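Local atomic coordinates of putative TetR family transcriptional regulator (Streptomyces coelicolor A3, PDB entry 3BQY), a protein that probably binds operator DNA through a helix-turn-helix domain and regulates transcription, most likely as a repressor. Residues D3-V8 and L39-F43; F139-H143 and A190-F194. The contacts are given in a common frame with arbitrary orientation. Where two conformers were deposited one is given. Numbering follows the deposited sequence.

Contact 1 of 2, residues D3-V8 and L39-F43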
loop_
_atom_site.group_PDB
_atom_site.type_symbol
_atom_site.label_atom_id
_atom_site.label_comp_id
_atom_site.label_asym_id
_atom_site.label_seq_id
_atom_site.Cartn_x
_atom_site.Cartn_y
_atom_site.Cartn_z
ATOM N N ASP A 3 -5.820 27.499 -14.883
ATOM C CA ASP A 3 -6.208 26.613 -16.027
ATOM C C ASP A 3 -5.736 25.196 -15.746
ATOM O O ASP A 3 -6.536 24.259 -15.805
ATOM C CB ASP A 3 -5.642 27.128 -17.351
ATOM C CG ASP A 3 -6.697 27.194 -18.464
ATOM O OD1 ASP A 3 -6.298 27.223 -19.642
ATOM O OD2 ASP A 3 -7.917 27.245 -18.177
ATOM N N ARG A 4 -4.442 25.036 -15.460
ATOM C CA ARG A 4 -3.956 23.768 -14.927
ATOM C C ARG A 4 -4.650 23.489 -13.600
ATOM O O ARG A 4 -5.125 22.371 -13.378
ATOM C CB ARG A 4 -2.431 23.738 -14.766
ATOM C CG ARG A 4 -1.694 23.219 -15.995
ATOM C CD ARG A 4 -0.324 22.653 -15.653
ATOM N NE ARG A 4 0.470 22.409 -16.856
ATOM C CZ ARG A 4 1.412 23.233 -17.317
ATOM N NH1 ARG A 4 2.074 22.932 -18.427
ATOM N NH2 ARG A 4 1.702 24.356 -16.668
ATOM N N ALA A 5 -4.745 24.514 -12.750
ATOM C CA ALA A 5 -5.355 24.403 -11.418
ATOM C C ALA A 5 -6.839 24.028 -11.469
ATOM O O ALA A 5 -7.302 23.193 -10.671
ATOM C CB ALA A 5 -5.161 25.703 -10.635
ATOM N N ARG A 6 -7.557 24.652 -12.406
ATOM C CA ARG A 6 -8.983 24.413 -12.604
ATOM C C ARG A 6 -9.234 23.021 -13.173
ATOM O O ARG A 6 -10.224 22.365 -12.820
ATOM C CB ARG A 6 -9.578 25.480 -13.525
ATOM C CG ARG A 6 -9.435 26.895 -12.990
ATOM C CD ARG A 6 -10.039 27.927 -13.935
ATOM N NE ARG A 6 -9.938 29.277 -13.385
ATOM C CZ ARG A 6 -10.220 30.393 -14.052
ATOM N NH1 ARG A 6 -10.624 30.346 -15.317
ATOM N NH2 ARG A 6 -10.095 31.569 -13.451
ATOM N N THR A 7 -8.337 22.585 -14.059
ATOM C CA THR A 7 -8.363 21.238 -14.606
ATOM C C THR A 7 -8.144 20.210 -13.503
ATOM O O THR A 7 -8.863 19.213 -13.445
ATOM C CB THR A 7 -7.325 21.068 -15.710
ATOM O OG1 THR A 7 -7.638 21.990 -16.758
ATOM C CG2 THR A 7 -7.353 19.666 -16.288
ATOM N N VAL A 8 -7.178 20.462 -12.614
ATOM C CA VAL A 8 -6.936 19.555 -11.492
ATOM C C VAL A 8 -8.166 19.467 -10.572
ATOM O O VAL A 8 -8.546 18.382 -10.128
ATOM C CB VAL A 8 -5.681 19.960 -10.666
ATOM C CG1 VAL A 8 -5.594 19.119 -9.370
ATOM C CG2 VAL A 8 -4.405 19.765 -11.519
ATOM N N LEU A 39 -6.693 19.667 -23.331
ATOM C CA LEU A 39 -6.139 19.175 -22.067
ATOM C C LEU A 39 -4.714 18.712 -22.205
ATOM O O LEU A 39 -3.918 18.840 -21.276
ATOM C CB LEU A 39 -6.961 18.011 -21.539
ATOM C CG LEU A 39 -8.357 18.327 -21.062
ATOM C CD1 LEU A 39 -8.933 17.022 -20.583
ATOM C CD2 LEU A 39 -8.261 19.308 -19.921
ATOM N N TYR A 40 -4.413 18.134 -23.365
ATOM C CA TYR A 40 -3.087 17.621 -23.654
ATOM C C TYR A 40 -2.038 18.724 -23.827
ATOM O O TYR A 40 -0.837 18.444 -23.802
ATOM C CB TYR A 40 -3.133 16.707 -24.885
ATOM C CG TYR A 40 -3.699 15.344 -24.568
ATOM C CD1 TYR A 40 -3.002 14.453 -23.748
ATOM C CD2 TYR A 40 -4.930 14.953 -25.072
ATOM C CE1 TYR A 40 -3.526 13.188 -23.465
ATOM C CE2 TYR A 40 -5.465 13.701 -24.789
ATOM C CZ TYR A 40 -4.763 12.828 -23.986
ATOM O OH TYR A 40 -5.300 11.601 -23.708
ATOM N N ARG A 41 -2.492 19.967 -24.006
ATOM C CA ARG A 41 -1.594 21.122 -23.983
ATOM C C ARG A 41 -1.158 21.480 -22.557
ATOM O O ARG A 41 -0.071 22.015 -22.359
ATOM C CB ARG A 41 -2.223 22.324 -24.695
ATOM C CG ARG A 41 -2.251 22.160 -26.206
ATOM C CD ARG A 41 -2.613 23.467 -26.943
ATOM N NE ARG A 41 -4.047 23.771 -26.877
ATOM C CZ ARG A 41 -4.925 23.497 -27.846
ATOM N NH1 ARG A 41 -4.528 22.910 -28.972
ATOM N NH2 ARG A 41 -6.207 23.816 -27.691
ATOM N N TYR A 42 -1.999 21.168 -21.574
ATOM C CA TYR A 42 -1.683 21.405 -20.157
ATOM C C TYR A 42 -1.022 20.214 -19.482
ATOM O O TYR A 42 -0.178 20.382 -18.607
ATOM C CB TYR A 42 -2.938 21.856 -19.390
ATOM C CG TYR A 42 -3.434 23.184 -19.905
ATOM C CD1 TYR A 42 -2.861 24.391 -19.457
ATOM C CD2 TYR A 42 -4.431 23.246 -20.883
ATOM C CE1 TYR A 42 -3.294 25.628 -19.961
ATOM C CE2 TYR A 42 -4.870 24.469 -21.389
ATOM C CZ TYR A 42 -4.298 25.656 -20.927
ATOM O OH TYR A 42 -4.738 26.867 -21.439
ATOM N N PHE A 43 -1.408 19.011 -19.895
ATOM C CA PHE A 43 -0.847 17.784 -19.355
ATOM C C PHE A 43 -0.500 16.868 -20.512
ATOM O O PHE A 43 -1.399 16.383 -21.195
ATOM C CB PHE A 43 -1.861 17.091 -18.429
ATOM C CG PHE A 43 -2.287 17.940 -17.284
ATOM C CD1 PHE A 43 -1.488 18.048 -16.159
ATOM C CD2 PHE A 43 -3.466 18.673 -17.351
ATOM C CE1 PHE A 43 -1.868 18.867 -15.094
ATOM C CE2 PHE A 43 -3.856 19.480 -16.295
ATOM C CZ PHE A 43 -3.058 19.569 -15.161
#
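Y42, R4 and F43 carry most of this junction between the start of helix 4-18 and residues 39-43. The aliphatic part of R4 runs past the Y42 ring (CG of R4 to CD1 of Y42, 3.8 Å), and its guanidinium reaches the backbone: NE of R4 donates to O of Y42 at 2.8 Å and nearly in line, with a weak second bond from NH1 of R4 to the same O at 3.4 Å. F43 turns its ring to helix 4-18, where CE2 of F43 lies 3.5 Å from CG2 of T7 and CZ of F43 3.9 Å from CG2 of V8; L49 and A52 of helix 46-57 also touch this ring. OG1 of T7 bonds back to O of D3 (2.7 Å), while CG2 of T7 lies against the F43 ring. Such packing of the first helix against the predicted recognition helix, 36-42, is characteristic of the three-helix DNA-binding domain of TetR regulators.

Contact 2 of 2, residues F139-H143 and A190-F194. With PO4 (phosphate ion), chain C.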
loop_
_atom_site.group_PDB
_atom_site.type_symbol
_atom_site.label_atom_id
_atom_site.label_comp_id
_atom_site.label_asym_id
_atom_site.label_seq_id
_atom_site.Cartn_x
_atom_site.Cartn_y
_atom_site.Cartn_z
ATOM N N PHE A 139 3.353 2.222 5.381
ATOM C CA PHE A 139 2.210 1.701 6.164
ATOM C C PHE A 139 0.945 2.572 5.931
ATOM O O PHE A 139 -0.161 2.059 5.734
ATOM C CB PHE A 139 2.520 1.691 7.662
ATOM C CG PHE A 139 1.284 1.534 8.500
ATOM C CD1 PHE A 139 0.579 0.311 8.497
ATOM C CD2 PHE A 139 0.766 2.625 9.218
ATOM C CE1 PHE A 139 -0.612 0.165 9.222
ATOM C CE2 PHE A 139 -0.419 2.484 9.963
ATOM C CZ PHE A 139 -1.118 1.263 9.958
ATOM N N THR A 140 1.106 3.893 5.986
ATOM C CA THR A 140 -0.044 4.769 5.824
ATOM C C THR A 140 -0.714 4.564 4.453
ATOM O O THR A 140 -1.941 4.489 4.366
ATOM C CB THR A 140 0.348 6.257 6.002
ATOM O OG1 THR A 140 0.909 6.428 7.307
ATOM C CG2 THR A 140 -0.879 7.179 5.841
ATOM N N VAL A 141 0.092 4.523 3.393
ATOM C CA VAL A 141 -0.440 4.307 2.046
ATOM C C VAL A 141 -1.104 2.923 1.923
ATOM O O VAL A 141 -2.219 2.813 1.425
ATOM C CB VAL A 141 0.659 4.500 0.965
ATOM C CG1 VAL A 141 0.170 4.007 -0.430
ATOM C CG2 VAL A 141 1.101 5.984 0.902
ATOM N N GLY A 142 -0.418 1.866 2.378
ATOM C CA GLY A 142 -0.976 0.505 2.327
ATOM C C GLY A 142 -2.293 0.425 3.086
ATOM O O GLY A 142 -3.273 -0.143 2.602
ATOM N N HIS A 143 -2.317 1.010 4.285
ATOM C CA HIS A 143 -3.544 1.004 5.093
ATOM C C HIS A 143 -4.694 1.734 4.377
ATOM O O HIS A 143 -5.844 1.249 4.329
ATOM C CB HIS A 143 -3.324 1.707 6.448
ATOM C CG HIS A 143 -4.611 2.069 7.112
ATOM N ND1 HIS A 143 -5.269 1.215 7.970
ATOM C CD2 HIS A 143 -5.412 3.157 6.970
ATOM C CE1 HIS A 143 -6.404 1.775 8.360
ATOM N NE2 HIS A 143 -6.521 2.948 7.759
ATOM N N ALA A 190 -9.421 3.279 14.186
ATOM C CA ALA A 190 -8.821 2.487 15.268
ATOM C C ALA A 190 -7.708 1.558 14.763
ATOM O O ALA A 190 -6.648 1.458 15.399
ATOM C CB ALA A 190 -9.901 1.680 16.031
ATOM N N HIS A 191 -7.928 0.898 13.620
ATOM C CA HIS A 191 -6.886 0.037 13.032
ATOM C C HIS A 191 -5.637 0.861 12.686
ATOM O O HIS A 191 -4.512 0.463 12.991
ATOM C CB HIS A 191 -7.417 -0.682 11.787
ATOM C CG HIS A 191 -8.468 -1.696 12.095
ATOM N ND1 HIS A 191 -9.210 -2.326 11.124
ATOM C CD2 HIS A 191 -8.945 -2.142 13.280
ATOM C CE1 HIS A 191 -10.063 -3.157 11.690
ATOM N NE2 HIS A 191 -9.933 -3.056 13.000
ATOM N N PHE A 192 -5.851 2.020 12.075
ATOM C CA PHE A 192 -4.763 2.897 11.701
ATOM C C PHE A 192 -3.961 3.347 12.926
ATOM O O PHE A 192 -2.726 3.286 12.939
ATOM C CB PHE A 192 -5.288 4.124 10.950
ATOM C CG PHE A 192 -4.197 5.084 10.562
ATOM C CD1 PHE A 192 -3.241 4.727 9.606
ATOM C CD2 PHE A 192 -4.108 6.334 11.174
ATOM C CE1 PHE A 192 -2.209 5.628 9.244
ATOM C CE2 PHE A 192 -3.091 7.225 10.824
ATOM C CZ PHE A 192 -2.148 6.885 9.868
ATOM N N GLU A 193 -4.670 3.804 13.954
ATOM C CA GLU A 193 -4.023 4.258 15.173
ATOM C C GLU A 193 -3.189 3.132 15.818
ATOM O O GLU A 193 -2.107 3.390 16.364
ATOM C CB GLU A 193 -5.059 4.820 16.160
ATOM C CG GLU A 193 -5.678 6.166 15.715
ATOM C CD GLU A 193 -4.625 7.291 15.541
ATOM O OE1 GLU A 193 -3.658 7.354 16.329
ATOM O OE2 GLU A 193 -4.783 8.112 14.618
ATOM N N PHE A 194 -3.699 1.897 15.770
ATOM C CA PHE A 194 -2.993 0.761 16.344
ATOM C C PHE A 194 -1.674 0.542 15.604
ATOM O O PHE A 194 -0.632 0.325 16.234
ATOM C CB PHE A 194 -3.863 -0.501 16.281
ATOM C CG PHE A 194 -3.208 -1.706 16.867
ATOM C CD1 PHE A 194 -3.254 -1.943 18.250
ATOM C CD2 PHE A 194 -2.505 -2.592 16.056
ATOM C CE1 PHE A 194 -2.641 -3.082 18.797
ATOM C CE2 PHE A 194 -1.897 -3.723 16.593
ATOM C CZ PHE A 194 -1.966 -3.973 17.957
HETATM P P PO4 C . -11.179 -2.609 16.397
HETATM O O1 PO4 C . -12.089 -1.462 16.770
HETATM O O2 PO4 C . -10.015 -2.050 15.606
HETATM O O3 PO4 C . -10.651 -3.290 17.635
HETATM O O4 PO4 C . -11.944 -3.581 15.560
#
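F192 is the centre of an aromatic cluster that bridges two nearly antiparallel helix segments, their axes 11.0 Å apart at closest approach and their directions at 159°. With chi1 at t, its ring reaches from helix 188-206 into the space between F139 and H143, also both t at chi1. The F139 and F192 planes are almost parallel (8°), yet slid so far that the rings barely overlap: centroids stand 5.7 Å apart, and CE2 of F139 meets CD1 of F192 at 3.6 Å. CB of F192 lies over the H143 ring, 3.8 Å from its centroid, in a CH-pi contact. T140, in the m rotamer, bonds through OG1 to O of V136, and that same OG1 comes within 3.8 Å of CE1 of F192. H191, also m, has a ring that leads away from segment 139-143 and donates a weak bond from NE2 to O4 of a phosphate ion (3.3 Å), probably from the crystallisation liquor and also hydrogen-bonded by NH1 of R131 of the second subunit. Helix 73-89 packs on this pair, A81 touching T140, R82 touching F192 and R85 touching both H143 and F192, while N138 of the second subunit packs on H143.

The two contacts share no helix and lie about 33 Å apart between centres, with nearest atoms about 18 Å apart. Contact 1 belongs to the small N-terminal, probably DNA-binding, domain and is partly buried: polar links to a backbone carbonyl form its exposed side, and a phenylalanine with small aliphatic groups its buried one. Contact 2 sits in the larger C-terminal domain, nearer the middle of the chain, where every touching residue is buried and aromatic packing takes over; no hydrogen bond crosses between its segments. The second subunit reaches contact 2 but not contact 1, consistent with the TetR pattern of dimerising through the C-terminal domain.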